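Long-range contacts in GCN5 like acetylase + bromodomain (Cryptosporidium parvum, PDB 4LDF), which probably acetylates histone H3 in transcriptional activation and, through the bromodomain that makes up this chain, probably recognises acetylated lysine: residues Leu22-Arg27 and Ala104-Met109; Asn30-Arg35 and Thr93-Tyr98; Gln57-Lys62 and Ser75-Arg80. All coordinates share one frame; numbering follows the deposited sequence. Where two conformers were deposited one is given.

How the contacts relate
The three contacts lie one within another along the chain, and none cross. Helix 14-27 comes first and is met by helix 93-110, the last helix, which closes the widest loop in contact 1. Just beyond it, the loop residues 30-35 meet the beginning of that same last helix in contact 2. Innermost is contact 3, a short connection between the successive helices 56-64 and 71-88. Together they join all four long helices of the bromodomain and tie the early part of the loop after helix 14-27 to the start of helix 93-110. Polar ties link the levels: Asp23 of contact 1 is salt-bridged to Lys60 of contact 3, and Ser26 O is probably hydrogen-bonded to Arg35 NE of contact 2.

Contact 1 (Leu22-Arg27 and Ala104-Met109); sequences LDTLSR and AFIWPM
Ile106 lays its side chain across that of Leu25 at about a right angle, joining two nearly antiparallel helices whose segment axes run 161° apart. From the base outward, Ile106 CB meets Leu25 CD1 at 3.9 Å. The CG2 branch touches the same methyl, with Leu25 CD1 4.0 Å from Ile106 CG2. The other branch passes nearer the backbone: Ile106 CG1 rests against Leu25 CB. At the tip, Ile106 CD1 reaches Thr24 CG2 at 3.9 Å and comes equally close to Leu25 N, so that it touches both Thr24 and Leu25. Thr24 CG2, anti to its backbone N, also receives Phe105 CZ at 3.9 Å, while Leu25 CA lies at the edge of the Phe105 ring. One turn on, the extended Met109 places SD 3.9 Å from Thr24 OG1; that hydroxyl is hydrogen-bonded to Gln20 O in its own helix. No hydrogen bond spans the contact, which is buried at Leu25 and Ile106 and open to solvent toward Phe105, with Thr24 and Met109 partly exposed. These helices are the first and last of the bromodomain's four-helix bundle; Leu25 also touches Leu78 and Met81 of helix 71-88, and Ile56 of helix 56-64.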
loop_
_atom_site.group_PDB
_atom_site.type_symbol
_atom_site.label_atom_id
_atom_site.label_comp_id
_atom_site.label_asym_id
_atom_site.label_seq_id
_atom_site.Cartn_x
_atom_site.Cartn_y
_atom_site.Cartn_z
ATOM N N LEU A 22 -6.427 -4.301 1.347
ATOM C CA LEU A 22 -6.130 -3.102 0.575
ATOM C C LEU A 22 -7.352 -2.203 0.502
ATOM O O LEU A 22 -7.211 -0.995 0.648
ATOM C CB LEU A 22 -5.618 -3.463 -0.810
ATOM C CG LEU A 22 -4.204 -4.062 -0.882
ATOM C CD1 LEU A 22 -4.011 -4.750 -2.221
ATOM C CD2 LEU A 22 -3.118 -2.989 -0.675
ATOM N N ASP A 23 -8.550 -2.804 0.356
ATOM C CA ASP A 23 -9.821 -2.083 0.374
ATOM C C ASP A 23 -10.041 -1.461 1.755
ATOM O O ASP A 23 -10.323 -0.280 1.819
ATOM C CB ASP A 23 -11.015 -2.957 -0.072
ATOM C CG ASP A 23 -12.236 -2.136 -0.478
ATOM O OD1 ASP A 23 -13.345 -2.457 -0.016
ATOM O OD2 ASP A 23 -12.068 -1.141 -1.227
ATOM N N THR A 24 -9.815 -2.219 2.849
ATOM C CA THR A 24 -9.918 -1.669 4.208
ATOM C C THR A 24 -8.971 -0.474 4.357
ATOM O O THR A 24 -9.388 0.588 4.842
ATOM C CB THR A 24 -9.614 -2.748 5.278
ATOM O OG1 THR A 24 -10.692 -3.667 5.285
ATOM C CG2 THR A 24 -9.471 -2.154 6.700
ATOM N N LEU A 25 -7.693 -0.668 3.948
ATOM C CA LEU A 25 -6.669 0.368 3.998
ATOM C C LEU A 25 -7.093 1.611 3.240
ATOM O O LEU A 25 -7.052 2.695 3.814
ATOM C CB LEU A 25 -5.296 -0.144 3.520
ATOM C CG LEU A 25 -4.159 0.881 3.497
ATOM C CD1 LEU A 25 -3.680 1.255 4.926
ATOM C CD2 LEU A 25 -2.990 0.379 2.660
ATOM N N SER A 26 -7.505 1.464 1.969
ATOM C CA SER A 26 -7.925 2.583 1.108
ATOM C C SER A 26 -9.108 3.383 1.639
ATOM O O SER A 26 -9.156 4.590 1.414
ATOM C CB SER A 26 -8.210 2.108 -0.314
ATOM O OG SER A 26 -9.232 1.126 -0.318
ATOM N N ARG A 27 -10.054 2.722 2.343
ATOM C CA ARG A 27 -11.249 3.368 2.910
ATOM C C ARG A 27 -10.938 4.272 4.100
ATOM O O ARG A 27 -11.761 5.131 4.438
ATOM C CB ARG A 27 -12.354 2.350 3.234
ATOM C CG ARG A 27 -12.858 1.627 1.982
ATOM C CD ARG A 27 -13.835 0.535 2.323
ATOM N NE ARG A 27 -14.848 0.387 1.281
ATOM C CZ ARG A 27 -15.888 1.201 1.126
ATOM N NH1 ARG A 27 -16.759 0.991 0.155
ATOM N NH2 ARG A 27 -16.064 2.230 1.945
ATOM N N ALA A 104 0.417 1.203 11.093
ATOM C CA ALA A 104 0.024 0.697 12.407
ATOM C C ALA A 104 -1.423 0.216 12.369
ATOM O O ALA A 104 -1.734 -0.808 12.969
ATOM C CB ALA A 104 0.179 1.790 13.459
ATOM N N PHE A 105 -2.301 0.936 11.641
ATOM C CA PHE A 105 -3.722 0.584 11.508
ATOM C C PHE A 105 -3.918 -0.753 10.763
ATOM O O PHE A 105 -4.724 -1.571 11.207
ATOM C CB PHE A 105 -4.491 1.729 10.800
ATOM C CG PHE A 105 -5.825 1.369 10.187
ATOM C CD1 PHE A 105 -6.979 1.333 10.963
ATOM C CD2 PHE A 105 -5.937 1.103 8.820
ATOM C CE1 PHE A 105 -8.215 0.995 10.395
ATOM C CE2 PHE A 105 -7.175 0.798 8.249
ATOM C CZ PHE A 105 -8.303 0.724 9.041
ATOM N N ILE A 106 -3.188 -0.961 9.642
ATOM C CA ILE A 106 -3.325 -2.150 8.775
ATOM C C ILE A 106 -2.506 -3.402 9.142
ATOM O O ILE A 106 -2.883 -4.508 8.728
ATOM C CB ILE A 106 -3.219 -1.784 7.262
ATOM C CG1 ILE A 106 -4.059 -2.730 6.354
ATOM C CG2 ILE A 106 -1.762 -1.706 6.799
ATOM C CD1 ILE A 106 -5.609 -2.692 6.560
ATOM N N TRP A 107 -1.399 -3.233 9.894
ATOM C CA TRP A 107 -0.525 -4.345 10.315
ATOM C C TRP A 107 -1.275 -5.478 11.043
ATOM O O TRP A 107 -1.011 -6.632 10.695
ATOM C CB TRP A 107 0.753 -3.875 11.039
ATOM C CG TRP A 107 2.022 -4.297 10.343
ATOM C CD1 TRP A 107 3.015 -5.088 10.852
ATOM C CD2 TRP A 107 2.441 -3.934 9.013
ATOM N NE1 TRP A 107 3.997 -5.282 9.909
ATOM C CE2 TRP A 107 3.682 -4.570 8.778
ATOM C CE3 TRP A 107 1.858 -3.178 7.973
ATOM C CZ2 TRP A 107 4.352 -4.472 7.544
ATOM C CZ3 TRP A 107 2.551 -3.034 6.782
ATOM C CH2 TRP A 107 3.781 -3.680 6.575
ATOM N N PRO A 108 -2.239 -5.215 11.974
ATOM C CA PRO A 108 -3.009 -6.329 12.568
ATOM C C PRO A 108 -3.717 -7.202 11.514
ATOM O O PRO A 108 -3.687 -8.423 11.643
ATOM C CB PRO A 108 -4.049 -5.617 13.443
ATOM C CG PRO A 108 -3.441 -4.327 13.787
ATOM C CD PRO A 108 -2.666 -3.924 12.558
ATOM N N MET A 109 -4.354 -6.585 10.492
ATOM C CA MET A 109 -5.061 -7.323 9.425
ATOM C C MET A 109 -4.075 -8.143 8.583
ATOM O O MET A 109 -4.418 -9.232 8.153
ATOM C CB MET A 109 -5.862 -6.356 8.522
ATOM C CG MET A 109 -6.760 -7.057 7.510
ATOM S SD MET A 109 -7.905 -5.927 6.701
ATOM C CE MET A 109 -9.049 -7.103 6.025
#

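Contact 2 (Asn30-Arg35 and Thr93-Tyr98); sequences NAWPFR and TIYTKY
Asn30 stacks its flat amide on Tyr98, the two planes only 15° apart, and Asn30 CG lies 3.6 Å from Tyr98 CE1. Asn30 CB adds a CH-pi contact over the same ring, 4.0 Å from the Tyr98 centroid. The opposite face of that ring carries Ile94 O, from one turn earlier in the helix. Asn30 ND2 is hydrogen-bonded to Gln101 OE1, which ties the amide nitrogen to the same helix.

The remaining contacts are apolar or aromatic and come from Trp32-Pro33-Phe34, the WPF shelf of bromodomains. Pro33 CG touches both tyrosines, 3.6 Å from Tyr95 CD2 at the edge of that ring and 3.9 Å from Tyr98 CD2. Trp32 CG lies between its backbone N and carbonyl carbon (chi1 74°), and Trp32 CH2 comes to the edge of the Tyr95 ring, 3.8 Å from Tyr95 OH. Against Tyr98 the indole is oblique, its five-membered ring turned 67° from the phenol. Phe34 uses its edge, with CE1 4.1 Å from Tyr98 CB.

No hydrogen bond runs directly between 30-35 and 93-98; a turn closed by Phe34 N to Ala31 O leads into the shelf, and Thr93 OG1 accepts from Tyr95 N in an ST turn.

Tyr95 occupies the position called the gatekeeper in related bromodomains, a glycerol lies about 3 Å from its side chain, and it touches Asn89, consistent with one wall of the acetyl-lysine pocket. Behind the shelf, Phe34 packs on Met81 and Cys85 of helix 71-88 and on Ala99 and Leu102 of helix 93-110.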
loop_
_atom_site.group_PDB
_atom_site.type_symbol
_atom_site.label_atom_id
_atom_site.label_comp_id
_atom_site.label_asym_id
_atom_site.label_seq_id
_atom_site.Cartn_x
_atom_site.Cartn_y
_atom_site.Cartn_z
ATOM N N ASN A 30 -7.370 8.996 5.647
ATOM C CA ASN A 30 -5.975 9.420 5.429
ATOM C C ASN A 30 -5.178 8.573 4.441
ATOM O O ASN A 30 -3.988 8.821 4.237
ATOM C CB ASN A 30 -5.231 9.582 6.766
ATOM C CG ASN A 30 -5.837 10.665 7.620
ATOM O OD1 ASN A 30 -6.472 11.603 7.121
ATOM N ND2 ASN A 30 -5.701 10.547 8.922
ATOM N N ALA A 31 -5.842 7.613 3.801
ATOM C CA ALA A 31 -5.249 6.745 2.786
ATOM C C ALA A 31 -5.243 7.400 1.413
ATOM O O ALA A 31 -4.601 6.885 0.487
ATOM C CB ALA A 31 -6.003 5.432 2.731
ATOM N N TRP A 32 -5.951 8.532 1.275
ATOM C CA TRP A 32 -6.051 9.254 0.014
ATOM C C TRP A 32 -4.714 9.488 -0.756
ATOM O O TRP A 32 -4.737 9.261 -1.966
ATOM C CB TRP A 32 -6.941 10.499 0.120
ATOM C CG TRP A 32 -6.322 11.654 0.846
ATOM C CD1 TRP A 32 -6.484 11.984 2.162
ATOM C CD2 TRP A 32 -5.402 12.612 0.298
ATOM N NE1 TRP A 32 -5.733 13.100 2.464
ATOM C CE2 TRP A 32 -5.024 13.478 1.348
ATOM C CE3 TRP A 32 -4.893 12.850 -0.996
ATOM C CZ2 TRP A 32 -4.131 14.544 1.153
ATOM C CZ3 TRP A 32 -3.981 13.878 -1.177
ATOM C CH2 TRP A 32 -3.619 14.721 -0.114
ATOM N N PRO A 33 -3.545 9.843 -0.134
ATOM C CA PRO A 33 -2.318 10.030 -0.940
ATOM C C PRO A 33 -1.713 8.733 -1.474
ATOM O O PRO A 33 -0.710 8.786 -2.198
ATOM C CB PRO A 33 -1.330 10.671 0.057
ATOM C CG PRO A 33 -2.101 11.061 1.220
ATOM C CD PRO A 33 -3.268 10.153 1.285
ATOM N N PHE A 34 -2.289 7.569 -1.094
ATOM C CA PHE A 34 -1.760 6.256 -1.473
ATOM C C PHE A 34 -2.690 5.483 -2.419
ATOM O O PHE A 34 -2.315 4.405 -2.870
ATOM C CB PHE A 34 -1.477 5.417 -0.201
ATOM C CG PHE A 34 -0.683 6.122 0.889
ATOM C CD1 PHE A 34 -1.327 6.852 1.881
ATOM C CD2 PHE A 34 0.708 6.030 0.932
ATOM C CE1 PHE A 34 -0.594 7.558 2.842
ATOM C CE2 PHE A 34 1.438 6.675 1.937
ATOM C CZ PHE A 34 0.784 7.437 2.886
ATOM N N ARG A 35 -3.907 6.001 -2.695
ATOM C CA ARG A 35 -4.879 5.292 -3.532
ATOM C C ARG A 35 -4.459 5.097 -4.964
ATOM O O ARG A 35 -4.788 4.070 -5.549
ATOM C CB ARG A 35 -6.283 5.935 -3.460
ATOM C CG ARG A 35 -6.940 5.743 -2.113
ATOM C CD ARG A 35 -8.293 6.390 -2.039
ATOM N NE ARG A 35 -8.741 6.430 -0.653
ATOM C CZ ARG A 35 -9.402 7.439 -0.105
ATOM N NH1 ARG A 35 -9.731 7.402 1.175
ATOM N NH2 ARG A 35 -9.728 8.504 -0.833
ATOM N N THR A 93 6.472 16.106 6.977
ATOM C CA THR A 93 5.190 16.451 6.343
ATOM C C THR A 93 4.022 15.643 6.929
ATOM O O THR A 93 4.230 14.740 7.744
ATOM C CB THR A 93 5.227 16.386 4.778
ATOM O OG1 THR A 93 5.039 15.031 4.340
ATOM C CG2 THR A 93 6.491 17.007 4.165
ATOM N N ILE A 94 2.794 15.953 6.478
ATOM C CA ILE A 94 1.570 15.247 6.858
ATOM C C ILE A 94 1.587 13.800 6.339
ATOM O O ILE A 94 0.995 12.932 6.961
ATOM C CB ILE A 94 0.307 16.002 6.367
ATOM C CG1 ILE A 94 0.335 16.224 4.826
ATOM C CG2 ILE A 94 0.136 17.302 7.146
ATOM C CD1 ILE A 94 -0.959 16.532 4.154
ATOM N N TYR A 95 2.256 13.562 5.187
ATOM C CA TYR A 95 2.355 12.254 4.558
ATOM C C TYR A 95 3.120 11.235 5.388
ATOM O O TYR A 95 2.785 10.052 5.322
ATOM C CB TYR A 95 2.903 12.368 3.128
ATOM C CG TYR A 95 2.122 13.344 2.279
ATOM C CD1 TYR A 95 2.697 14.535 1.845
ATOM C CD2 TYR A 95 0.778 13.115 1.969
ATOM C CE1 TYR A 95 1.963 15.468 1.109
ATOM C CE2 TYR A 95 0.036 14.037 1.233
ATOM C CZ TYR A 95 0.635 15.212 0.801
ATOM O OH TYR A 95 -0.078 16.109 0.047
ATOM N N THR A 96 4.120 11.673 6.190
ATOM C CA THR A 96 4.855 10.744 7.059
ATOM C C THR A 96 3.930 10.353 8.213
ATOM O O THR A 96 3.937 9.197 8.640
ATOM C CB THR A 96 6.182 11.351 7.552
ATOM O OG1 THR A 96 7.068 11.455 6.437
ATOM C CG2 THR A 96 6.837 10.531 8.693
ATOM N N LYS A 97 3.150 11.325 8.709
ATOM C CA LYS A 97 2.196 11.123 9.795
ATOM C C LYS A 97 1.114 10.126 9.360
ATOM O O LYS A 97 0.773 9.224 10.129
ATOM C CB LYS A 97 1.575 12.477 10.207
ATOM C CG LYS A 97 1.057 12.504 11.637
ATOM N N TYR A 98 0.606 10.265 8.111
ATOM C CA TYR A 98 -0.402 9.350 7.586
ATOM C C TYR A 98 0.222 7.959 7.420
ATOM O O TYR A 98 -0.359 6.980 7.885
ATOM C CB TYR A 98 -0.974 9.825 6.240
ATOM C CG TYR A 98 -1.699 11.156 6.216
ATOM C CD1 TYR A 98 -2.310 11.665 7.361
ATOM C CD2 TYR A 98 -1.841 11.869 5.030
ATOM C CE1 TYR A 98 -2.997 12.882 7.336
ATOM C CE2 TYR A 98 -2.545 13.076 4.986
ATOM C CZ TYR A 98 -3.132 13.572 6.141
ATOM O OH TYR A 98 -3.802 14.772 6.110
#

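Contact 3 (Gln57-Lys62 and Ser75-Arg80)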
loop_
_atom_site.group_PDB
_atom_site.type_symbol
_atom_site.label_atom_id
_atom_site.label_comp_id
_atom_site.label_asym_id
_atom_site.label_seq_id
_atom_site.Cartn_x
_atom_site.Cartn_y
_atom_site.Cartn_z
ATOM N N GLN A 57 -3.944 1.049 -5.878
ATOM C CA GLN A 57 -4.562 0.641 -7.138
ATOM C C GLN A 57 -3.688 -0.421 -7.825
ATOM O O GLN A 57 -4.224 -1.415 -8.321
ATOM C CB GLN A 57 -4.798 1.889 -8.026
ATOM C CG GLN A 57 -5.439 1.653 -9.385
ATOM C CD GLN A 57 -5.418 2.931 -10.203
ATOM O OE1 GLN A 57 -4.497 3.185 -10.993
ATOM N NE2 GLN A 57 -6.398 3.795 -9.983
ATOM N N THR A 58 -2.346 -0.233 -7.798
ATOM C CA THR A 58 -1.366 -1.165 -8.363
ATOM C C THR A 58 -1.463 -2.512 -7.617
ATOM O O THR A 58 -1.582 -3.547 -8.266
ATOM C CB THR A 58 0.054 -0.547 -8.327
ATOM O OG1 THR A 58 0.083 0.601 -9.176
ATOM C CG2 THR A 58 1.153 -1.531 -8.744
ATOM N N MET A 59 -1.428 -2.494 -6.273
ATOM C CA MET A 59 -1.521 -3.707 -5.450
ATOM C C MET A 59 -2.881 -4.407 -5.582
ATOM O O MET A 59 -2.914 -5.635 -5.638
ATOM C CB MET A 59 -1.132 -3.427 -3.995
ATOM C CG MET A 59 0.347 -3.090 -3.838
ATOM S SD MET A 59 0.927 -2.805 -2.157
ATOM C CE MET A 59 0.164 -1.252 -1.772
ATOM N N LYS A 60 -3.992 -3.628 -5.673
ATOM C CA LYS A 60 -5.358 -4.150 -5.870
ATOM C C LYS A 60 -5.442 -4.848 -7.223
ATOM O O LYS A 60 -6.083 -5.895 -7.308
ATOM C CB LYS A 60 -6.411 -3.044 -5.788
ATOM C CG LYS A 60 -7.013 -2.879 -4.401
ATOM C CD LYS A 60 -8.105 -1.818 -4.418
ATOM C CE LYS A 60 -8.880 -1.812 -3.132
ATOM N NZ LYS A 60 -10.038 -0.885 -3.165
ATOM N N ARG A 61 -4.780 -4.286 -8.271
ATOM C CA ARG A 61 -4.734 -4.855 -9.630
ATOM C C ARG A 61 -4.003 -6.186 -9.598
ATOM O O ARG A 61 -4.464 -7.158 -10.196
ATOM C CB ARG A 61 -3.982 -3.927 -10.596
ATOM C CG ARG A 61 -4.846 -3.239 -11.637
ATOM C CD ARG A 61 -4.067 -2.770 -12.873
ATOM N NE ARG A 61 -2.667 -2.384 -12.630
ATOM C CZ ARG A 61 -2.272 -1.238 -12.083
ATOM N NH1 ARG A 61 -0.980 -0.976 -11.939
ATOM N NH2 ARG A 61 -3.163 -0.345 -11.676
ATOM N N LYS A 62 -2.833 -6.213 -8.939
ATOM C CA LYS A 62 -2.009 -7.412 -8.761
ATOM C C LYS A 62 -2.818 -8.508 -8.031
ATOM O O LYS A 62 -2.798 -9.662 -8.450
ATOM C CB LYS A 62 -0.716 -7.075 -8.002
ATOM C CG LYS A 62 0.238 -6.176 -8.803
ATOM C CD LYS A 62 1.625 -6.076 -8.164
ATOM C CE LYS A 62 2.495 -5.104 -8.912
ATOM N NZ LYS A 62 3.828 -4.938 -8.274
ATOM N N SER A 75 3.518 -8.271 1.479
ATOM C CA SER A 75 3.944 -7.529 2.678
ATOM C C SER A 75 5.182 -6.658 2.435
ATOM O O SER A 75 5.247 -5.557 2.981
ATOM C CB SER A 75 4.101 -8.447 3.890
ATOM O OG SER A 75 4.979 -9.528 3.636
ATOM N N SER A 76 6.115 -7.101 1.546
ATOM C CA SER A 76 7.306 -6.322 1.175
ATOM C C SER A 76 6.886 -5.078 0.397
ATOM O O SER A 76 7.404 -3.994 0.659
ATOM C CB SER A 76 8.264 -7.147 0.324
ATOM O OG SER A 76 8.553 -8.384 0.948
ATOM N N GLU A 77 5.955 -5.249 -0.558
ATOM C CA GLU A 77 5.417 -4.191 -1.398
ATOM C C GLU A 77 4.614 -3.190 -0.568
ATOM O O GLU A 77 4.770 -1.990 -0.756
ATOM C CB GLU A 77 4.517 -4.776 -2.501
ATOM C CG GLU A 77 4.174 -3.720 -3.543
ATOM C CD GLU A 77 3.678 -4.221 -4.880
ATOM O OE1 GLU A 77 3.541 -3.388 -5.808
ATOM O OE2 GLU A 77 3.445 -5.444 -5.008
ATOM N N LEU A 78 3.728 -3.687 0.321
ATOM C CA LEU A 78 2.936 -2.814 1.182
ATOM C C LEU A 78 3.856 -2.015 2.101
ATOM O O LEU A 78 3.620 -0.817 2.275
ATOM C CB LEU A 78 1.872 -3.593 1.991
ATOM C CG LEU A 78 1.009 -2.755 2.958
ATOM C CD1 LEU A 78 0.149 -1.731 2.205
ATOM C CD2 LEU A 78 0.160 -3.650 3.840
ATOM N N LYS A 79 4.905 -2.654 2.675
ATOM C CA LYS A 79 5.867 -1.938 3.530
ATOM C C LYS A 79 6.589 -0.867 2.714
ATOM O O LYS A 79 6.729 0.260 3.189
ATOM C CB LYS A 79 6.895 -2.875 4.191
ATOM C CG LYS A 79 7.635 -2.167 5.317
ATOM C CD LYS A 79 8.888 -2.873 5.742
ATOM C CE LYS A 79 9.486 -2.202 6.960
ATOM N NZ LYS A 79 10.284 -0.988 6.607
ATOM N N ARG A 80 7.040 -1.231 1.488
ATOM C CA ARG A 80 7.695 -0.353 0.518
ATOM C C ARG A 80 6.799 0.862 0.207
ATOM O O ARG A 80 7.314 1.972 0.116
ATOM C CB ARG A 80 8.053 -1.136 -0.772
ATOM C CG ARG A 80 8.577 -0.243 -1.931
ATOM C CD ARG A 80 9.492 -0.942 -2.936
ATOM N NE ARG A 80 9.038 -2.284 -3.314
ATOM C CZ ARG A 80 8.135 -2.549 -4.253
ATOM N NH1 ARG A 80 7.808 -3.803 -4.531
ATOM N NH2 ARG A 80 7.551 -1.561 -4.924
#
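Met59 and Glu77 lie alongside each other, their chains running opposite ways, between two neighbouring, nearly antiparallel helices of the bromodomain's four-helix bundle, segment axes 168° apart. The tight part surrounds the thioether. Met59 CG sits 3.7 Å from Glu77 CD, and Met59 SD lies 3.6 Å from Glu77 CG, so the methionine covers the aliphatic stem of the acid. The sulfur also approaches the partner backbone, with Met59 SD 3.8 Å from Leu78 N. A bend at the last torsion (chi3 -71°) turns the methyl toward the bundle interior, where Met59 CE meets Leu78 CD1 at 4.0 Å. Leu22 of helix 14-27 packs on Met59 there, and Ile106 of helix 93-110 packs on Leu78.

The looser side is made by Thr58 and the stem of Lys62. Thr58 offers only CG2, 4.2 Å from Glu77 OE1, while its hydroxyl is hydrogen-bonded to Asp55. Lys62, partly exposed, extends its chain to meet Glu77 tip to tip in a salt bridge. The carboxylate itself is a polar but firmly held end, buried and well supplied: Thr54 OG1 bonds to OE1 and Tyr68 OH to OE2, fixing its rotation from the loops on either side of helix 56-64. Arg80 NH1, 5.6 Å from Lys62 NZ and not in contact with it, adds a second positive charge nearby; together with the salt bridge it would tend to keep Glu77 ionised. Lys62 NZ holds both oxygens unequally: the bond to Glu77 OE2 is weak, whereas Glu77 OE1 takes NZ at 2.9 Å on its syn side, 24° out of the carboxylate plane.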